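Virulence factor (Pectobacterium carotovorum, PDB 2W3Y) is a virulence factor of a Drosophila pathogen, an S-palmitoylated protein that binds to lipid vesicles. Local coordinates at residues G35-Y47 with F144-E158. Sequence-based numbering, arbitrary orientation.
With PLM (palmitic acid), chain C.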
loop_
_atom_site.group_PDB
_atom_site.type_symbol
_atom_site.label_atom_id
_atom_site.label_comp_id
_atom_site.label_asym_id
_atom_site.label_seq_id
_atom_site.Cartn_x
_atom_site.Cartn_y
_atom_site.Cartn_z
ATOM N N GLY A 35 -8.098 7.318 -6.798
ATOM C CA GLY A 35 -6.660 7.442 -6.562
ATOM C C GLY A 35 -6.166 8.875 -6.526
ATOM O O GLY A 35 -5.247 9.194 -5.784
ATOM N N LEU A 36 -6.762 9.740 -7.342
ATOM C CA LEU A 36 -6.316 11.119 -7.393
ATOM C C LEU A 36 -7.496 12.090 -7.434
ATOM O O LEU A 36 -8.371 11.983 -8.286
ATOM C CB LEU A 36 -5.360 11.331 -8.576
ATOM C CG LEU A 36 -4.838 12.740 -8.881
ATOM C CD1 LEU A 36 -3.979 13.253 -7.730
ATOM C CD2 LEU A 36 -4.060 12.749 -10.186
ATOM N N SER A 37 -7.482 13.059 -6.524
ATOM C CA SER A 37 -8.610 13.947 -6.307
ATOM C C SER A 37 -8.132 15.308 -5.833
ATOM O O SER A 37 -7.021 15.442 -5.309
ATOM C CB SER A 37 -9.525 13.332 -5.225
ATOM O OG SER A 37 -10.349 14.309 -4.638
ATOM N N LYS A 38 -8.974 16.327 -5.980
ATOM C CA LYS A 38 -8.632 17.601 -5.358
ATOM C C LYS A 38 -8.583 17.522 -3.811
ATOM O O LYS A 38 -7.896 18.311 -3.167
ATOM C CB LYS A 38 -9.518 18.746 -5.880
ATOM C CG LYS A 38 -11.005 18.581 -5.660
ATOM C CD LYS A 38 -11.768 19.777 -6.284
ATOM C CE LYS A 38 -11.305 21.111 -5.698
ATOM N NZ LYS A 38 -12.123 22.241 -6.198
ATOM N N ASP A 39 -9.279 16.538 -3.237
ATOM C CA ASP A 39 -9.314 16.329 -1.778
ATOM C C ASP A 39 -8.215 15.437 -1.197
ATOM O O ASP A 39 -8.125 15.283 0.027
ATOM C CB ASP A 39 -10.699 15.831 -1.354
ATOM C CG ASP A 39 -11.781 16.895 -1.567
ATOM O OD1 ASP A 39 -11.447 18.100 -1.482
ATOM O OD2 ASP A 39 -12.945 16.535 -1.831
ATOM N N GLY A 40 -7.376 14.870 -2.073
ATOM C CA GLY A 40 -6.270 14.024 -1.652
ATOM C C GLY A 40 -6.001 12.900 -2.644
ATOM O O GLY A 40 -6.701 12.752 -3.643
ATOM N N ALA A 41 -4.973 12.107 -2.371
ATOM C CA ALA A 41 -4.614 11.028 -3.277
ATOM C C ALA A 41 -4.359 9.751 -2.471
ATOM O O ALA A 41 -3.880 9.824 -1.343
ATOM C CB ALA A 41 -3.365 11.410 -4.080
ATOM N N VAL A 42 -4.680 8.597 -3.053
ATOM C CA VAL A 42 -4.285 7.299 -2.502
ATOM C C VAL A 42 -3.461 6.622 -3.584
ATOM O O VAL A 42 -3.965 6.406 -4.683
ATOM C CB VAL A 42 -5.509 6.374 -2.211
ATOM C CG1 VAL A 42 -5.040 5.077 -1.553
ATOM C CG2 VAL A 42 -6.555 7.086 -1.373
ATOM N N GLN A 43 -2.214 6.287 -3.264
ATOM C CA GLN A 43 -1.310 5.644 -4.187
ATOM C C GLN A 43 -1.499 4.134 -3.981
ATOM O O GLN A 43 -1.132 3.619 -2.963
ATOM C CB GLN A 43 0.120 6.076 -3.826
ATOM C CG GLN A 43 1.133 5.929 -4.904
ATOM C CD GLN A 43 1.193 7.147 -5.763
ATOM O OE1 GLN A 43 1.707 8.203 -5.347
ATOM N NE2 GLN A 43 0.650 7.027 -6.979
ATOM N N TYR A 44 -2.113 3.445 -4.933
ATOM C CA TYR A 44 -2.310 1.992 -4.830
ATOM C C TYR A 44 -1.113 1.250 -5.414
ATOM O O TYR A 44 -0.796 1.439 -6.581
ATOM C CB TYR A 44 -3.589 1.582 -5.560
ATOM C CG TYR A 44 -4.873 2.099 -4.956
ATOM C CD1 TYR A 44 -5.385 1.540 -3.768
ATOM C CD2 TYR A 44 -5.593 3.112 -5.576
ATOM C CE1 TYR A 44 -6.574 1.984 -3.218
ATOM C CE2 TYR A 44 -6.805 3.579 -5.013
ATOM C CZ TYR A 44 -7.263 3.007 -3.832
ATOM O OH TYR A 44 -8.441 3.428 -3.285
ATOM N N GLN A 45 -0.429 0.422 -4.620
ATOM C CA GLN A 45 0.834 -0.180 -5.084
ATOM C C GLN A 45 1.006 -1.661 -4.701
ATOM O O GLN A 45 0.469 -2.123 -3.693
ATOM C CB GLN A 45 2.047 0.604 -4.544
ATOM C CG GLN A 45 1.922 2.118 -4.644
ATOM C CD GLN A 45 2.466 2.660 -5.948
ATOM O OE1 GLN A 45 3.682 2.730 -6.125
ATOM N NE2 GLN A 45 1.577 3.030 -6.873
ATOM N N THR A 46 1.755 -2.398 -5.521
ATOM C CA THR A 46 2.158 -3.778 -5.207
ATOM C C THR A 46 3.652 -3.923 -5.472
ATOM O O THR A 46 4.109 -3.836 -6.624
ATOM C CB THR A 46 1.393 -4.823 -6.059
ATOM O OG1 THR A 46 -0.013 -4.612 -5.932
ATOM C CG2 THR A 46 1.704 -6.255 -5.580
ATOM N N TYR A 47 4.424 -4.106 -4.403
ATOM C CA TYR A 47 5.865 -4.229 -4.550
ATOM C C TYR A 47 6.295 -5.652 -4.277
ATOM O O TYR A 47 6.025 -6.202 -3.210
ATOM C CB TYR A 47 6.619 -3.305 -3.598
ATOM C CG TYR A 47 6.282 -1.837 -3.740
ATOM C CD1 TYR A 47 6.055 -1.265 -4.997
ATOM C CD2 TYR A 47 6.203 -1.012 -2.612
ATOM C CE1 TYR A 47 5.732 0.091 -5.134
ATOM C CE2 TYR A 47 5.894 0.354 -2.741
ATOM C CZ TYR A 47 5.668 0.894 -4.008
ATOM O OH TYR A 47 5.368 2.235 -4.159
ATOM N N PHE A 144 9.908 2.289 -11.405
ATOM C CA PHE A 144 9.115 3.033 -10.414
ATOM C C PHE A 144 9.389 4.546 -10.516
ATOM O O PHE A 144 8.455 5.355 -10.430
ATOM C CB PHE A 144 9.390 2.516 -8.999
ATOM C CG PHE A 144 8.691 3.296 -7.917
ATOM C CD1 PHE A 144 7.313 3.180 -7.738
ATOM C CD2 PHE A 144 9.401 4.149 -7.079
ATOM C CE1 PHE A 144 6.652 3.911 -6.731
ATOM C CE2 PHE A 144 8.744 4.888 -6.071
ATOM C CZ PHE A 144 7.363 4.751 -5.901
ATOM N N ALA A 145 10.659 4.927 -10.705
ATOM C CA ALA A 145 11.020 6.344 -10.860
ATOM C C ALA A 145 10.272 7.030 -12.006
ATOM O O ALA A 145 9.802 8.167 -11.842
ATOM C CB ALA A 145 12.547 6.546 -10.991
ATOM N N THR A 146 10.167 6.353 -13.156
ATOM C CA THR A 146 9.368 6.847 -14.280
ATOM C C THR A 146 7.881 6.939 -13.914
ATOM O O THR A 146 7.217 7.937 -14.226
ATOM C CB THR A 146 9.568 6.002 -15.592
ATOM O OG1 THR A 146 10.935 6.091 -16.013
ATOM C CG2 THR A 146 8.680 6.503 -16.720
ATOM N N PHE A 147 7.353 5.911 -13.253
ATOM C CA PHE A 147 5.948 5.963 -12.831
ATOM C C PHE A 147 5.663 7.192 -11.942
ATOM O O PHE A 147 4.678 7.918 -12.155
ATOM C CB PHE A 147 5.537 4.697 -12.062
ATOM C CG PHE A 147 4.289 4.892 -11.245
ATOM C CD1 PHE A 147 3.036 4.871 -11.860
ATOM C CD2 PHE A 147 4.370 5.173 -9.872
ATOM C CE1 PHE A 147 1.873 5.092 -11.126
ATOM C CE2 PHE A 147 3.206 5.411 -9.128
ATOM C CZ PHE A 147 1.968 5.372 -9.761
ATOM N N LEU A 148 6.515 7.392 -10.938
ATOM C CA LEU A 148 6.280 8.390 -9.895
ATOM C C LEU A 148 6.427 9.784 -10.473
ATOM O O LEU A 148 5.653 10.695 -10.143
ATOM C CB LEU A 148 7.223 8.175 -8.699
ATOM C CG LEU A 148 6.894 8.883 -7.380
ATOM C CD1 LEU A 148 5.626 8.321 -6.715
ATOM C CD2 LEU A 148 8.091 8.858 -6.429
ATOM N N GLN A 149 7.409 9.939 -11.364
ATOM C CA GLN A 149 7.653 11.202 -12.032
ATOM C C GLN A 149 6.427 11.650 -12.832
ATOM O O GLN A 149 5.967 12.814 -12.703
ATOM C CB GLN A 149 8.917 11.100 -12.903
ATOM C CG GLN A 149 9.215 12.320 -13.741
ATOM C CD GLN A 149 10.635 12.309 -14.274
ATOM O OE1 GLN A 149 11.068 11.357 -14.944
ATOM N NE2 GLN A 149 11.371 13.368 -13.977
ATOM N N ASN A 150 5.888 10.729 -13.635
ATOM C CA ASN A 150 4.713 11.013 -14.447
ATOM C C ASN A 150 3.472 11.245 -13.585
ATOM O O ASN A 150 2.699 12.162 -13.860
ATOM C CB ASN A 150 4.449 9.899 -15.456
ATOM C CG ASN A 150 5.548 9.789 -16.507
ATOM O OD1 ASN A 150 6.310 10.735 -16.740
ATOM N ND2 ASN A 150 5.636 8.630 -17.139
ATOM N N PHE A 151 3.297 10.423 -12.546
ATOM C CA PHE A 151 2.186 10.604 -11.619
ATOM C C PHE A 151 2.289 11.953 -10.881
ATOM O O PHE A 151 1.273 12.595 -10.609
ATOM C CB PHE A 151 2.077 9.451 -10.623
ATOM C CG PHE A 151 0.813 9.493 -9.804
ATOM C CD1 PHE A 151 -0.416 9.173 -10.384
ATOM C CD2 PHE A 151 0.844 9.896 -8.474
ATOM C CE1 PHE A 151 -1.596 9.236 -9.638
ATOM C CE2 PHE A 151 -0.347 9.952 -7.712
ATOM C CZ PHE A 151 -1.554 9.620 -8.296
ATOM N N GLY A 152 3.517 12.357 -10.562
ATOM C CA GLY A 152 3.771 13.633 -9.881
ATOM C C GLY A 152 3.175 14.851 -10.581
ATOM O O GLY A 152 2.798 15.819 -9.922
ATOM N N ASN A 153 3.096 14.810 -11.909
ATOM C CA ASN A 153 2.431 15.870 -12.688
ATOM C C ASN A 153 0.968 16.076 -12.285
ATOM O O ASN A 153 0.514 17.218 -12.061
ATOM C CB ASN A 153 2.503 15.573 -14.184
ATOM C CG ASN A 153 3.896 15.743 -14.753
ATOM O OD1 ASN A 153 4.376 14.885 -15.499
ATOM N ND2 ASN A 153 4.548 16.857 -14.429
ATOM N N GLY A 154 0.240 14.966 -12.183
ATOM C CA GLY A 154 -1.165 14.996 -11.775
ATOM C C GLY A 154 -1.331 15.384 -10.324
ATOM O O GLY A 154 -2.228 16.140 -9.979
ATOM N N LEU A 155 -0.459 14.849 -9.476
ATOM C CA LEU A 155 -0.485 15.113 -8.047
ATOM C C LEU A 155 -0.274 16.596 -7.760
ATOM O O LEU A 155 -1.014 17.204 -6.967
ATOM C CB LEU A 155 0.599 14.276 -7.370
ATOM C CG LEU A 155 0.537 13.880 -5.897
ATOM C CD1 LEU A 155 -0.786 13.188 -5.507
ATOM C CD2 LEU A 155 1.720 12.965 -5.590
ATOM N N SER A 156 0.737 17.158 -8.427
ATOM C CA SER A 156 1.141 18.555 -8.306
ATOM C C SER A 156 0.013 19.502 -8.692
ATOM O O SER A 156 -0.275 20.478 -7.966
ATOM C CB SER A 156 2.372 18.812 -9.193
ATOM O OG SER A 156 2.799 20.167 -9.107
ATOM N N ALA A 157 -0.610 19.212 -9.834
ATOM C CA ALA A 157 -1.796 19.924 -10.291
ATOM C C ALA A 157 -2.912 19.963 -9.235
ATOM O O ALA A 157 -3.494 21.029 -8.980
ATOM C CB ALA A 157 -2.314 19.318 -11.600
ATOM N N GLU A 158 -3.214 18.823 -8.614
ATOM C CA GLU A 158 -4.272 18.796 -7.591
ATOM C C GLU A 158 -3.907 19.555 -6.320
ATOM O O GLU A 158 -4.697 20.374 -5.861
ATOM C CB GLU A 158 -4.717 17.368 -7.236
ATOM C CG GLU A 158 -5.339 16.568 -8.381
ATOM C CD GLU A 158 -6.729 17.033 -8.787
ATOM O OE1 GLU A 158 -7.238 18.036 -8.235
ATOM O OE2 GLU A 158 -7.332 16.377 -9.673
HETATM C C1 PLM C . 8.434 13.008 -8.505
HETATM O O2 PLM C . 8.497 14.010 -9.266
HETATM C C2 PLM C . 7.912 13.158 -7.081
HETATM C C3 PLM C . 6.541 12.523 -6.861
HETATM C C4 PLM C . 6.011 12.714 -5.439
HETATM C C5 PLM C . 6.663 11.770 -4.429
HETATM C C6 PLM C . 6.626 12.318 -3.002
HETATM C C7 PLM C . 6.881 11.214 -1.978
HETATM C C8 PLM C . 7.503 11.727 -0.675
HETATM C C9 PLM C . 6.464 11.671 0.444
HETATM C CA PLM C . 6.765 10.639 1.525
HETATM C CB PLM C . 5.740 9.511 1.526
HETATM C CC PLM C . 6.343 8.252 2.129
HETATM C CD PLM C . 5.941 7.001 1.360
HETATM C CE PLM C . 5.207 6.040 2.282
HETATM C CF PLM C . 5.183 4.626 1.717
HETATM O O HOH W 1 -6.758 20.479 -4.154
#
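Q43 holds NE2 of its carboxamide over one face of the F151 ring, 3.1 Å above the ring plane near the rim, where helix 142-159 packs along strand 40-47, against the mixed β-sheet of the Evf fold. Strand 40-47 and helix 144-158 run nearly antiparallel (156°), their axes 9.5 Å apart at the closest, and no direct hydrogen bond joins them. Amide and ring are steeply inclined, at 73°, and the same NE2 reaches the edge of F147 near its CZ. A bend at chi2 (88°) brings the Q43 amide up to the helix; Y168 OH bonds OE1 and S260 O bonds NE2, satisfying this buried amide. Farther along the strand, Q45 OE1 meets the edge of the F144 ring, 3.3 Å from CE1, while Y47 turns its own ring edge toward the F144 face in an offset edge-to-face pair with planes nearly perpendicular. Y47 OH donates to Q45 OE1 in the carbonyl plane, on a lone pair, tying these two side chains together beside F144. At the other end, L36, on the short strand 36-37 of the hairpin, spreads over the helix: CD1 touches L155 CD1 and E158 CG, and CD2 lies against the backbone of G154. A41 CB presses closely on L155 CD1, at 3.4 Å. E158 bends at chi2, bringing CB and CG against S37 O in the S37-G40 type I turn and OE1 to 3.2 Å from K38 CA; K161 forms a salt bridge with OE1. The palmitic acid chain lies along L148, whose CG is 3.7 Å from ligand atom C3, so this helix also lines the lipid site. One water bridges the turn to the helix, donating to K38 O at 2.6 Å and to E158 O at 2.7 Å.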